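Local coordinates for protein denovo NTF2 (PDB 6W40) that is of no established natural function but was designed de novo on the NTF2-like fold, whose curved sheet and helices probably enclose a pocket, at residues Met12-Val15 with Ile16-Met20; Glu56-Ile59 with Arg60-His64; Lys76-Asp80 with Lys81-Glu85. One frame throughout, in Å; residues are numbered along the deposited sequence.

Interaction 1 (Met12-Val15 with Ile16-Met20); sequences MEIV and IKLFM
Lys17 meets Glu13 O twice, through its amide and through its side-chain CG, near the C-terminal end of helix 2-18. The backbone bonds differ in quality. Lys17 N reaches Glu13 O over 3.1 Å with an N-H...O angle of 167°, and Leu18 N reaches Ile14 O over 2.9 Å; both are sound i to i+4 helix bonds. Ile16 N is held less well, with its hydrogen shared weakly between Met12 O, 3.4 Å from Ile16 N, and Glu13 O. Val15 O, conversely, faces two donors: Phe19 N weakly, and Met20 N, five residues on, in a bond modelled so short that its exact length is doubtful.

Lys17 places CG 3.0 Å from Glu13 O, and its chain then bends at chi2, chi3 and chi4, leaving NZ 6.1 Å from Glu13 OE1, too far for a salt bridge. The apolar pairs are separate from this. Leu18, with CG anti to its carbonyl carbon (chi1 -52°), lays CD1 across Ile14 CG2 at 3.9 Å. Phe19 CD1 meets Val15 CB at 4.2 Å.

Beyond the helix, Leu18 O takes a weak bond from Asn69 ND2, Lys17 packs on Trp24 and Met30, and Phe19 lies against Met20 of the second subunit. The chemistry therefore implies a mostly buried, largely apolar helix segment whose polar backbone is met chiefly by itself: the bonds of Lys17 N and Leu18 N are sound, whereas at Val15 O the i to i+4 bond from Phe19 N is weak and the i to i+5 approach of Met20 N is of uncertain length.

Interaction 2 (Glu56-Ile59 with Arg60-His64); sequences EELI and RLLEH
Glu63 N donates to Ile59 O over 2.9 Å, the shortest of the four backbone bonds between 56-59 and 60-64, though bent at 145°. The three preceding amides keep the same i to i+4 spacing: Arg60 N to Glu56 O, Leu61 N to Glu57 O and Leu62 N to Leu58 O, the last at 3.0 Å and 160°. This unbroken series is the evidence for regular alpha-helix throughout.

With CG of Leu58 anti to the backbone N (chi1 171°), its CD1 lies 4.1 Å from Leu62 CG and 4.2 Å from Leu61 CD2, so one methyl meets the residues three and four places ahead. Leu62 CG also comes within 3.2 Å of Leu58 O. On the outward side Glu63 stretches beyond CG, and its OE2 comes only within 4.1 Å of Ile59 CG2. Glu57 OE2 and Arg60 NE stand 4.6 Å apart, opposite charges beyond salt-bridge range; Glu57 OE1 has a long, weak ion pair with Arg48.

Within helix 51-65, Leu58 and Leu61 thus face the sheet, resting on Phe37 of strand 35-41 and Ile117 of strand 111-119. Leu62 lies on the side of Trp24, which Leu58 also touches, and Ile59, Arg60 and Glu63 stay exposed.

Interaction 3 (Lys76-Asp80 with Lys81-Glu85); sequences KLIGD and KLVVE
Leu77 has chi1 at -128°, away from the staggered positions, and Leu82 has CG anti to its backbone N at 164°; together these torsions bring the two CD1 methyls to 3.9 Å, Leu77 CD1 against Leu82 CD1. A third torsion shapes the connection: Gly79 has phi +67°, as the first central residue of the type II' turn from Ile78 to Lys81.

The result is a beta hairpin with a two-residue loop, Gly79-Asp80. Lys76 and Val83 form a hydrogen-bonded pair, Lys76 N to Val83 O at 3.0 Å and Val83 N to Lys76 O at 3.1 Å. Ile78 and Lys81 form the second: Ile78 N reaches Lys81 O at 3.0 Å in the carbonyl plane, whereas the turn-closing return bond, Lys81 N to Ile78 O, is 3.2 Å with the donor well above the plane of the Ile78 carbonyl. Between these two pairs Leu77 and Leu82 make the non-hydrogen-bonded pair. On the other face Ile78 CD1 meets Val83 CG2 diagonally at 4.3 Å.

Lys76 NZ is salt-bridged to Asp74. Leu82 packs on helix 2-18, and Leu77 on Lys17 of the second subunit. Chemically, then, backbone bonds set the strand register, while the leucines give one face a buried apolar surface and the other face is mixed, with Lys76 and Lys81 beside Ile78 and Val83.

All three contacts are local, yet their settings differ. Interaction 1 is the most buried, interactions 2 and 3 only partly so. Interactions 1 and 3 touch: Leu82 CD2 lies 3.5 Å from Ile14 CD1 and 3.8 Å from Leu18 CD1, so Leu82 of the hairpin packs against helix 2-18, and both contacts also meet the second subunit. Interaction 2, whose centre is about 22 Å from that of interaction 3, lies across the chain's centre from it and touches neither contact nor the other subunit. Regular helix bonding in 56-64 contrasts with the uneven bonding of 12-20, and both with the paired strand bonds of 76-85.

Interaction 1 (Met12-Val15 with Ile16-Met20)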
ATOM      1  N   MET A  12      -4.029  -6.687  -0.760  1.00 43.86           N
ATOM      2  CA  MET A  12      -2.883  -7.393  -0.195  1.00 50.54           C
ATOM      3  C   MET A  12      -1.634  -7.213  -1.048  1.00 55.92           C
ATOM      4  O   MET A  12      -0.515  -7.228  -0.521  1.00 56.19           O
ATOM      5  CB  MET A  12      -3.205  -8.877  -0.025  1.00 44.02           C
ATOM      6  CG  MET A  12      -3.993  -9.199   1.237  1.00 50.03           C
ATOM      7  SD  MET A  12      -4.405 -10.946   1.402  1.00 61.55           S
ATOM      8  CE  MET A  12      -2.790 -11.699   1.224  1.00 66.58           C
ATOM      9  N   GLU A  13      -1.796  -7.042  -2.362  1.00 50.84           N
ATOM     10  CA  GLU A  13      -0.643  -6.753  -3.207  1.00 46.90           C
ATOM     11  C   GLU A  13      -0.078  -5.373  -2.896  1.00 45.51           C
ATOM     12  O   GLU A  13       1.139  -5.206  -2.765  1.00 44.42           O
ATOM     13  CB  GLU A  13      -1.022  -6.853  -4.687  1.00 49.29           C
ATOM     14  CG  GLU A  13      -1.703  -8.148  -5.103  1.00 56.62           C
ATOM     15  CD  GLU A  13      -0.759  -9.330  -5.191  1.00 56.25           C
ATOM     16  OE1 GLU A  13       0.439  -9.173  -4.876  1.00 72.81           O
ATOM     17  OE2 GLU A  13      -1.218 -10.422  -5.587  1.00 59.53           O
ATOM     18  N   ILE A  14      -0.954  -4.374  -2.760  1.00 40.61           N
ATOM     19  CA  ILE A  14      -0.499  -2.999  -2.559  1.00 47.56           C
ATOM     20  C   ILE A  14       0.292  -2.878  -1.263  1.00 48.16           C
ATOM     21  O   ILE A  14       1.342  -2.224  -1.219  1.00 53.11           O
ATOM     22  CB  ILE A  14      -1.694  -2.028  -2.570  1.00 49.00           C
ATOM     23  CG1 ILE A  14      -2.624  -2.323  -3.746  1.00 35.80           C
ATOM     24  CG2 ILE A  14      -1.209  -0.589  -2.621  1.00 47.65           C
ATOM     25  CD1 ILE A  14      -1.942  -2.354  -5.083  1.00 48.03           C
ATOM     26  N   VAL A  15      -0.198  -3.503  -0.192  1.00 46.07           N
ATOM     27  CA  VAL A  15       0.448  -3.344   1.106  1.00 56.46           C
ATOM     28  C   VAL A  15       1.808  -4.033   1.127  1.00 55.47           C
ATOM     29  O   VAL A  15       2.741  -3.550   1.780  1.00 58.34           O
ATOM     30  CB  VAL A  15      -0.474  -3.855   2.232  1.00 52.15           C
ATOM     31  CG1 VAL A  15      -1.788  -3.076   2.240  1.00 42.84           C
ATOM     32  CG2 VAL A  15      -0.739  -5.343   2.081  1.00 60.20           C
ATOM     33  N   ILE A  16       1.960  -5.148   0.409  1.00 43.44           N
ATOM     34  CA  ILE A  16       3.236  -5.857   0.429  1.00 46.31           C
ATOM     35  C   ILE A  16       4.282  -5.096  -0.374  1.00 48.60           C
ATOM     36  O   ILE A  16       5.424  -4.930   0.069  1.00 50.48           O
ATOM     37  CB  ILE A  16       3.071  -7.299  -0.087  1.00 46.21           C
ATOM     38  CG1 ILE A  16       2.306  -8.147   0.931  1.00 54.67           C
ATOM     39  CG2 ILE A  16       4.433  -7.916  -0.383  1.00 57.92           C
ATOM     40  CD1 ILE A  16       2.647  -9.633   0.888  1.00 51.29           C
ATOM     41  N   LYS A  17       3.906  -4.609  -1.558  1.00 52.72           N
ATOM     42  CA  LYS A  17       4.868  -3.949  -2.434  1.00 50.37           C
ATOM     43  C   LYS A  17       5.212  -2.550  -1.942  1.00 49.40           C
ATOM     44  O   LYS A  17       6.391  -2.214  -1.782  1.00 50.96           O
ATOM     45  CB  LYS A  17       4.319  -3.879  -3.861  1.00 48.32           C
ATOM     46  CG  LYS A  17       3.730  -5.174  -4.372  1.00 47.70           C
ATOM     47  CD  LYS A  17       4.750  -6.289  -4.376  1.00 54.99           C
ATOM     48  CE  LYS A  17       5.810  -6.047  -5.423  1.00 59.71           C
ATOM     49  NZ  LYS A  17       5.198  -5.759  -6.746  1.00 72.98           N
ATOM     50  N   LEU A  18       4.197  -1.722  -1.695  1.00 46.64           N
ATOM     51  CA  LEU A  18       4.389  -0.289  -1.513  1.00 54.88           C
ATOM     52  C   LEU A  18       4.149   0.179  -0.082  1.00 47.94           C
ATOM     53  O   LEU A  18       4.112   1.389   0.161  1.00 66.00           O
ATOM     54  CB  LEU A  18       3.481   0.476  -2.476  1.00 41.44           C
ATOM     55  CG  LEU A  18       3.590   0.051  -3.943  1.00 49.93           C
ATOM     56  CD1 LEU A  18       2.214  -0.236  -4.526  1.00 45.79           C
ATOM     57  CD2 LEU A  18       4.313   1.104  -4.770  1.00 47.55           C
ATOM     58  N   PHE A  19       3.991  -0.741   0.869  1.00 59.86           N
ATOM     59  CA  PHE A  19       3.793  -0.372   2.268  1.00 62.19           C
ATOM     60  C   PHE A  19       4.700  -1.198   3.168  1.00 68.56           C
ATOM     61  O   PHE A  19       5.732  -0.704   3.635  1.00 71.21           O
ATOM     62  CB  PHE A  19       2.329  -0.558   2.674  1.00 65.14           C
ATOM     63  CG  PHE A  19       2.044  -0.248   4.124  1.00 59.21           C
ATOM     64  CD1 PHE A  19       0.962  -0.831   4.760  1.00 52.45           C
ATOM     65  CD2 PHE A  19       2.834   0.638   4.840  1.00 64.37           C
ATOM     66  CE1 PHE A  19       0.685  -0.556   6.083  1.00 45.97           C
ATOM     67  CE2 PHE A  19       2.564   0.915   6.166  1.00 71.75           C
ATOM     68  CZ  PHE A  19       1.486   0.318   6.786  1.00 62.27           C
ATOM     69  N   MET A  20       4.305  -2.445   3.432  1.00 62.81           N
ATOM     70  CA  MET A  20       5.074  -3.365   4.261  1.00 64.58           C
ATOM     71  C   MET A  20       6.534  -3.374   3.832  1.00 66.96           C
ATOM     72  O   MET A  20       6.921  -4.153   2.952  1.00 84.46           O
ATOM     73  CB  MET A  20       4.479  -4.772   4.180  1.00 63.38           C
ATOM     74  CG  MET A  20       5.190  -5.806   5.030  1.00 74.83           C
ATOM     75  SD  MET A  20       4.755  -7.485   4.544  1.00 82.32           S
ATOM     76  CE  MET A  20       2.988  -7.302   4.317  1.00 57.48           C
TER

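Interaction 2 (Glu56-Ile59 with Arg60-His64)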
ATOM      1  N   GLU A  56      14.545 -12.494 -11.380  1.00 45.42           N
ATOM      2  CA  GLU A  56      15.966 -12.199 -11.534  1.00 44.13           C
ATOM      3  C   GLU A  56      16.182 -10.819 -12.143  1.00 52.19           C
ATOM      4  O   GLU A  56      17.081 -10.080 -11.722  1.00 52.37           O
ATOM      5  CB  GLU A  56      16.636 -13.277 -12.385  1.00 54.45           C
ATOM      6  CG  GLU A  56      18.046 -12.925 -12.833  1.00 76.12           C
ATOM      7  CD  GLU A  56      18.702 -14.040 -13.623  1.00 88.70           C
ATOM      8  OE1 GLU A  56      19.427 -14.856 -13.016  1.00 86.77           O
ATOM      9  OE2 GLU A  56      18.486 -14.105 -14.851  1.00 91.01           O
ATOM     10  N   GLU A  57      15.360 -10.448 -13.128  1.00 45.58           N
ATOM     11  CA  GLU A  57      15.518  -9.142 -13.760  1.00 42.49           C
ATOM     12  C   GLU A  57      15.085  -8.020 -12.825  1.00 48.35           C
ATOM     13  O   GLU A  57      15.770  -6.996 -12.716  1.00 39.72           O
ATOM     14  CB  GLU A  57      14.726  -9.089 -15.066  1.00 40.95           C
ATOM     15  CG  GLU A  57      14.922  -7.803 -15.851  1.00 47.19           C
ATOM     16  CD  GLU A  57      16.347  -7.633 -16.344  1.00 53.39           C
ATOM     17  OE1 GLU A  57      17.000  -8.654 -16.644  1.00 62.81           O
ATOM     18  OE2 GLU A  57      16.816  -6.478 -16.426  1.00 63.14           O
ATOM     19  N   LEU A  58      13.950  -8.195 -12.144  1.00 46.27           N
ATOM     20  CA  LEU A  58      13.483  -7.175 -11.210  1.00 42.19           C
ATOM     21  C   LEU A  58      14.486  -6.954 -10.086  1.00 48.26           C
ATOM     22  O   LEU A  58      14.707  -5.816  -9.657  1.00 48.55           O
ATOM     23  CB  LEU A  58      12.120  -7.572 -10.644  1.00 39.59           C
ATOM     24  CG  LEU A  58      11.579  -6.720  -9.495  1.00 47.69           C
ATOM     25  CD1 LEU A  58      11.333  -5.292  -9.951  1.00 38.72           C
ATOM     26  CD2 LEU A  58      10.309  -7.334  -8.922  1.00 52.02           C
ATOM     27  N   ILE A  59      15.108  -8.032  -9.601  1.00 47.06           N
ATOM     28  CA  ILE A  59      16.094  -7.908  -8.531  1.00 47.48           C
ATOM     29  C   ILE A  59      17.294  -7.095  -9.001  1.00 44.00           C
ATOM     30  O   ILE A  59      17.817  -6.250  -8.263  1.00 48.22           O
ATOM     31  CB  ILE A  59      16.510  -9.303  -8.026  1.00 53.79           C
ATOM     32  CG1 ILE A  59      15.412  -9.895  -7.139  1.00 46.46           C
ATOM     33  CG2 ILE A  59      17.831  -9.238  -7.274  1.00 47.07           C
ATOM     34  CD1 ILE A  59      15.709 -11.300  -6.665  1.00 49.67           C
ATOM     35  N   ARG A  60      17.747  -7.328 -10.236  1.00 48.09           N
ATOM     36  CA  ARG A  60      18.847  -6.533 -10.771  1.00 47.58           C
ATOM     37  C   ARG A  60      18.452  -5.069 -10.907  1.00 48.97           C
ATOM     38  O   ARG A  60      19.260  -4.171 -10.638  1.00 46.88           O
ATOM     39  CB  ARG A  60      19.299  -7.086 -12.122  1.00 43.74           C
ATOM     40  CG  ARG A  60      20.321  -6.194 -12.807  1.00 55.94           C
ATOM     41  CD  ARG A  60      20.480  -6.519 -14.276  1.00 67.39           C
ATOM     42  NE  ARG A  60      21.044  -5.387 -15.008  1.00 65.84           N
ATOM     43  CZ  ARG A  60      22.340  -5.099 -15.066  1.00 69.14           C
ATOM     44  NH1 ARG A  60      23.221  -5.865 -14.435  1.00 75.50           N
ATOM     45  NH2 ARG A  60      22.757  -4.045 -15.754  1.00 61.88           N
ATOM     46  N   LEU A  61      17.212  -4.808 -11.327  1.00 49.24           N
ATOM     47  CA  LEU A  61      16.735  -3.434 -11.445  1.00 46.81           C
ATOM     48  C   LEU A  61      16.777  -2.724 -10.097  1.00 45.18           C
ATOM     49  O   LEU A  61      17.226  -1.577  -9.999  1.00 41.40           O
ATOM     50  CB  LEU A  61      15.317  -3.424 -12.017  1.00 44.19           C
ATOM     51  CG  LEU A  61      14.588  -2.080 -12.036  1.00 40.23           C
ATOM     52  CD1 LEU A  61      15.147  -1.176 -13.116  1.00 57.62           C
ATOM     53  CD2 LEU A  61      13.102  -2.290 -12.234  1.00 58.27           C
ATOM     54  N   LEU A  62      16.316  -3.401  -9.042  1.00 45.00           N
ATOM     55  CA  LEU A  62      16.330  -2.801  -7.712  1.00 47.62           C
ATOM     56  C   LEU A  62      17.748  -2.662  -7.171  1.00 48.97           C
ATOM     57  O   LEU A  62      18.022  -1.742  -6.392  1.00 53.29           O
ATOM     58  CB  LEU A  62      15.476  -3.632  -6.756  1.00 37.53           C
ATOM     59  CG  LEU A  62      14.024  -3.878  -7.177  1.00 42.13           C
ATOM     60  CD1 LEU A  62      13.315  -4.780  -6.179  1.00 47.47           C
ATOM     61  CD2 LEU A  62      13.278  -2.564  -7.339  1.00 44.90           C
ATOM     62  N   GLU A  63      18.656  -3.559  -7.566  0.95 51.32           N
ATOM     63  CA  GLU A  63      20.040  -3.458  -7.113  0.95 49.15           C
ATOM     64  C   GLU A  63      20.741  -2.245  -7.710  0.95 48.42           C
ATOM     65  O   GLU A  63      21.594  -1.639  -7.050  0.95 48.98           O
ATOM     66  CB  GLU A  63      20.812  -4.730  -7.466  0.95 53.41           C
ATOM     67  CG  GLU A  63      20.576  -5.901  -6.528  0.95 54.34           C
ATOM     68  CD  GLU A  63      21.542  -7.047  -6.781  0.95 68.02           C
ATOM     69  OE1 GLU A  63      22.284  -6.992  -7.787  0.95 64.34           O
ATOM     70  OE2 GLU A  63      21.562  -7.999  -5.971  0.95 59.38           O
ATOM     71  N   HIS A  64      20.402  -1.878  -8.949  1.00 49.31           N
ATOM     72  CA  HIS A  64      21.079  -0.761  -9.596  1.00 41.82           C
ATOM     73  C   HIS A  64      20.696   0.572  -8.967  1.00 40.91           C
ATOM     74  O   HIS A  64      21.503   1.507  -8.962  1.00 45.81           O
ATOM     75  CB  HIS A  64      20.770  -0.749 -11.092  1.00 38.87           C
ATOM     76  CG  HIS A  64      21.599   0.225 -11.872  1.00 43.54           C
ATOM     77  ND1 HIS A  64      21.205   1.525 -12.101  1.00 42.49           N
ATOM     78  CD2 HIS A  64      22.802   0.085 -12.478  1.00 34.64           C
ATOM     79  CE1 HIS A  64      22.127   2.145 -12.815  1.00 47.47           C
ATOM     80  NE2 HIS A  64      23.107   1.294 -13.056  1.00 38.18           N
TER

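Interaction 3 (Lys76-Asp80 with Lys81-Glu85)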
ATOM      1  N   LYS A  76      -3.867   4.974  -8.730  1.00 40.11           N
ATOM      2  CA  LYS A  76      -5.201   4.758  -9.269  1.00 50.78           C
ATOM      3  C   LYS A  76      -5.465   3.263  -9.355  1.00 48.20           C
ATOM      4  O   LYS A  76      -4.608   2.504  -9.816  1.00 43.87           O
ATOM      5  CB  LYS A  76      -5.355   5.408 -10.647  1.00 40.02           C
ATOM      6  CG  LYS A  76      -5.445   6.924 -10.606  1.00 57.13           C
ATOM      7  CD  LYS A  76      -6.714   7.373  -9.899  1.00 58.35           C
ATOM      8  CE  LYS A  76      -6.757   8.881  -9.740  1.00 66.53           C
ATOM      9  NZ  LYS A  76      -5.661   9.368  -8.860  1.00 62.81           N
ATOM     10  N   LEU A  77      -6.645   2.846  -8.907  1.00 42.52           N
ATOM     11  CA  LEU A  77      -7.068   1.451  -8.961  1.00 42.13           C
ATOM     12  C   LEU A  77      -8.137   1.326 -10.038  1.00 41.55           C
ATOM     13  O   LEU A  77      -9.250   1.837  -9.879  1.00 50.51           O
ATOM     14  CB  LEU A  77      -7.590   0.985  -7.604  1.00 44.87           C
ATOM     15  CG  LEU A  77      -6.962  -0.296  -7.053  1.00 54.34           C
ATOM     16  CD1 LEU A  77      -5.450  -0.150  -6.979  1.00 54.64           C
ATOM     17  CD2 LEU A  77      -7.540  -0.629  -5.685  1.00 55.31           C
ATOM     18  N   ILE A  78      -7.796   0.654 -11.134  1.00 38.94           N
ATOM     19  CA  ILE A  78      -8.696   0.528 -12.274  1.00 31.76           C
ATOM     20  C   ILE A  78      -9.000  -0.944 -12.503  1.00 43.09           C
ATOM     21  O   ILE A  78      -8.348  -1.604 -13.320  1.00 43.45           O
ATOM     22  CB  ILE A  78      -8.092   1.169 -13.534  1.00 41.11           C
ATOM     23  CG1 ILE A  78      -7.484   2.531 -13.198  1.00 45.70           C
ATOM     24  CG2 ILE A  78      -9.152   1.312 -14.616  1.00 46.54           C
ATOM     25  CD1 ILE A  78      -6.697   3.144 -14.330  1.00 48.11           C
ATOM     26  N   GLY A  79      -9.986  -1.469 -11.781  1.00 47.62           N
ATOM     27  CA  GLY A  79     -10.339  -2.867 -11.901  1.00 31.73           C
ATOM     28  C   GLY A  79      -9.255  -3.792 -11.387  1.00 46.47           C
ATOM     29  O   GLY A  79      -9.087  -3.948 -10.174  1.00 51.50           O
ATOM     30  N   ASP A  80      -8.510  -4.409 -12.305  1.00 43.54           N
ATOM     31  CA  ASP A  80      -7.449  -5.346 -11.960  1.00 42.34           C
ATOM     32  C   ASP A  80      -6.061  -4.757 -12.184  1.00 36.97           C
ATOM     33  O   ASP A  80      -5.073  -5.497 -12.212  1.00 42.26           O
ATOM     34  CB  ASP A  80      -7.607  -6.641 -12.759  1.00 48.73           C
ATOM     35  CG  ASP A  80      -7.470  -6.427 -14.255  1.00 51.06           C
ATOM     36  OD1 ASP A  80      -7.679  -5.285 -14.718  1.00 57.60           O
ATOM     37  OD2 ASP A  80      -7.158  -7.402 -14.972  1.00 55.99           O
ATOM     38  N   LYS A  81      -5.967  -3.440 -12.342  1.00 37.21           N
ATOM     39  CA  LYS A  81      -4.716  -2.771 -12.671  1.00 40.87           C
ATOM     40  C   LYS A  81      -4.368  -1.765 -11.585  1.00 33.69           C
ATOM     41  O   LYS A  81      -5.212  -0.956 -11.186  1.00 35.69           O
ATOM     42  CB  LYS A  81      -4.811  -2.064 -14.027  1.00 39.27           C
ATOM     43  CG  LYS A  81      -3.585  -1.242 -14.389  1.00 38.26           C
ATOM     44  CD  LYS A  81      -3.821  -0.430 -15.654  1.00 47.82           C
ATOM     45  CE  LYS A  81      -4.174  -1.325 -16.834  1.00 52.52           C
ATOM     46  NZ  LYS A  81      -4.487  -0.540 -18.062  1.00 51.43           N
ATOM     47  N   LEU A  82      -3.127  -1.818 -11.115  1.00 31.21           N
ATOM     48  CA  LEU A  82      -2.582  -0.816 -10.213  1.00 30.88           C
ATOM     49  C   LEU A  82      -1.689   0.129 -11.005  1.00 41.05           C
ATOM     50  O   LEU A  82      -0.829  -0.322 -11.768  1.00 42.29           O
ATOM     51  CB  LEU A  82      -1.781  -1.468  -9.087  1.00 41.14           C
ATOM     52  CG  LEU A  82      -0.858  -0.506  -8.336  1.00 50.31           C
ATOM     53  CD1 LEU A  82      -1.650   0.360  -7.368  1.00 56.40           C
ATOM     54  CD2 LEU A  82       0.269  -1.249  -7.628  1.00 46.72           C
ATOM     55  N   VAL A  83      -1.897   1.431 -10.832  1.00 37.30           N
ATOM     56  CA  VAL A  83      -1.083   2.450 -11.484  1.00 39.57           C
ATOM     57  C   VAL A  83      -0.486   3.333 -10.399  1.00 39.58           C
ATOM     58  O   VAL A  83      -1.223   3.965  -9.631  1.00 40.65           O
ATOM     59  CB  VAL A  83      -1.892   3.283 -12.489  1.00 42.71           C
ATOM     60  CG1 VAL A  83      -0.995   4.310 -13.159  1.00 37.87           C
ATOM     61  CG2 VAL A  83      -2.535   2.380 -13.530  1.00 35.37           C
ATOM     62  N   VAL A  84       0.842   3.377 -10.336  1.00 37.19           N
ATOM     63  CA  VAL A  84       1.568   4.132  -9.322  1.00 34.65           C
ATOM     64  C   VAL A  84       2.506   5.106 -10.018  1.00 41.18           C
ATOM     65  O   VAL A  84       3.239   4.722 -10.936  1.00 36.49           O
ATOM     66  CB  VAL A  84       2.358   3.208  -8.378  1.00 33.98           C
ATOM     67  CG1 VAL A  84       3.190   4.028  -7.404  1.00 30.36           C
ATOM     68  CG2 VAL A  84       1.421   2.279  -7.630  1.00 41.29           C
ATOM     69  N   GLU A  85       2.477   6.362  -9.584  1.00 47.65           N
ATOM     70  CA  GLU A  85       3.478   7.356  -9.944  1.00 42.41           C
ATOM     71  C   GLU A  85       4.189   7.784  -8.671  1.00 42.02           C
ATOM     72  O   GLU A  85       3.534   8.186  -7.703  1.00 54.20           O
ATOM     73  CB  GLU A  85       2.843   8.566 -10.637  1.00 43.38           C
ATOM     74  CG  GLU A  85       1.881   8.219 -11.757  1.00 57.96           C
ATOM     75  CD  GLU A  85       1.344   9.450 -12.457  1.00 64.63           C
ATOM     76  OE1 GLU A  85       1.979   9.907 -13.433  1.00 66.85           O
ATOM     77  OE2 GLU A  85       0.295   9.973 -12.024  1.00 80.13           O
TER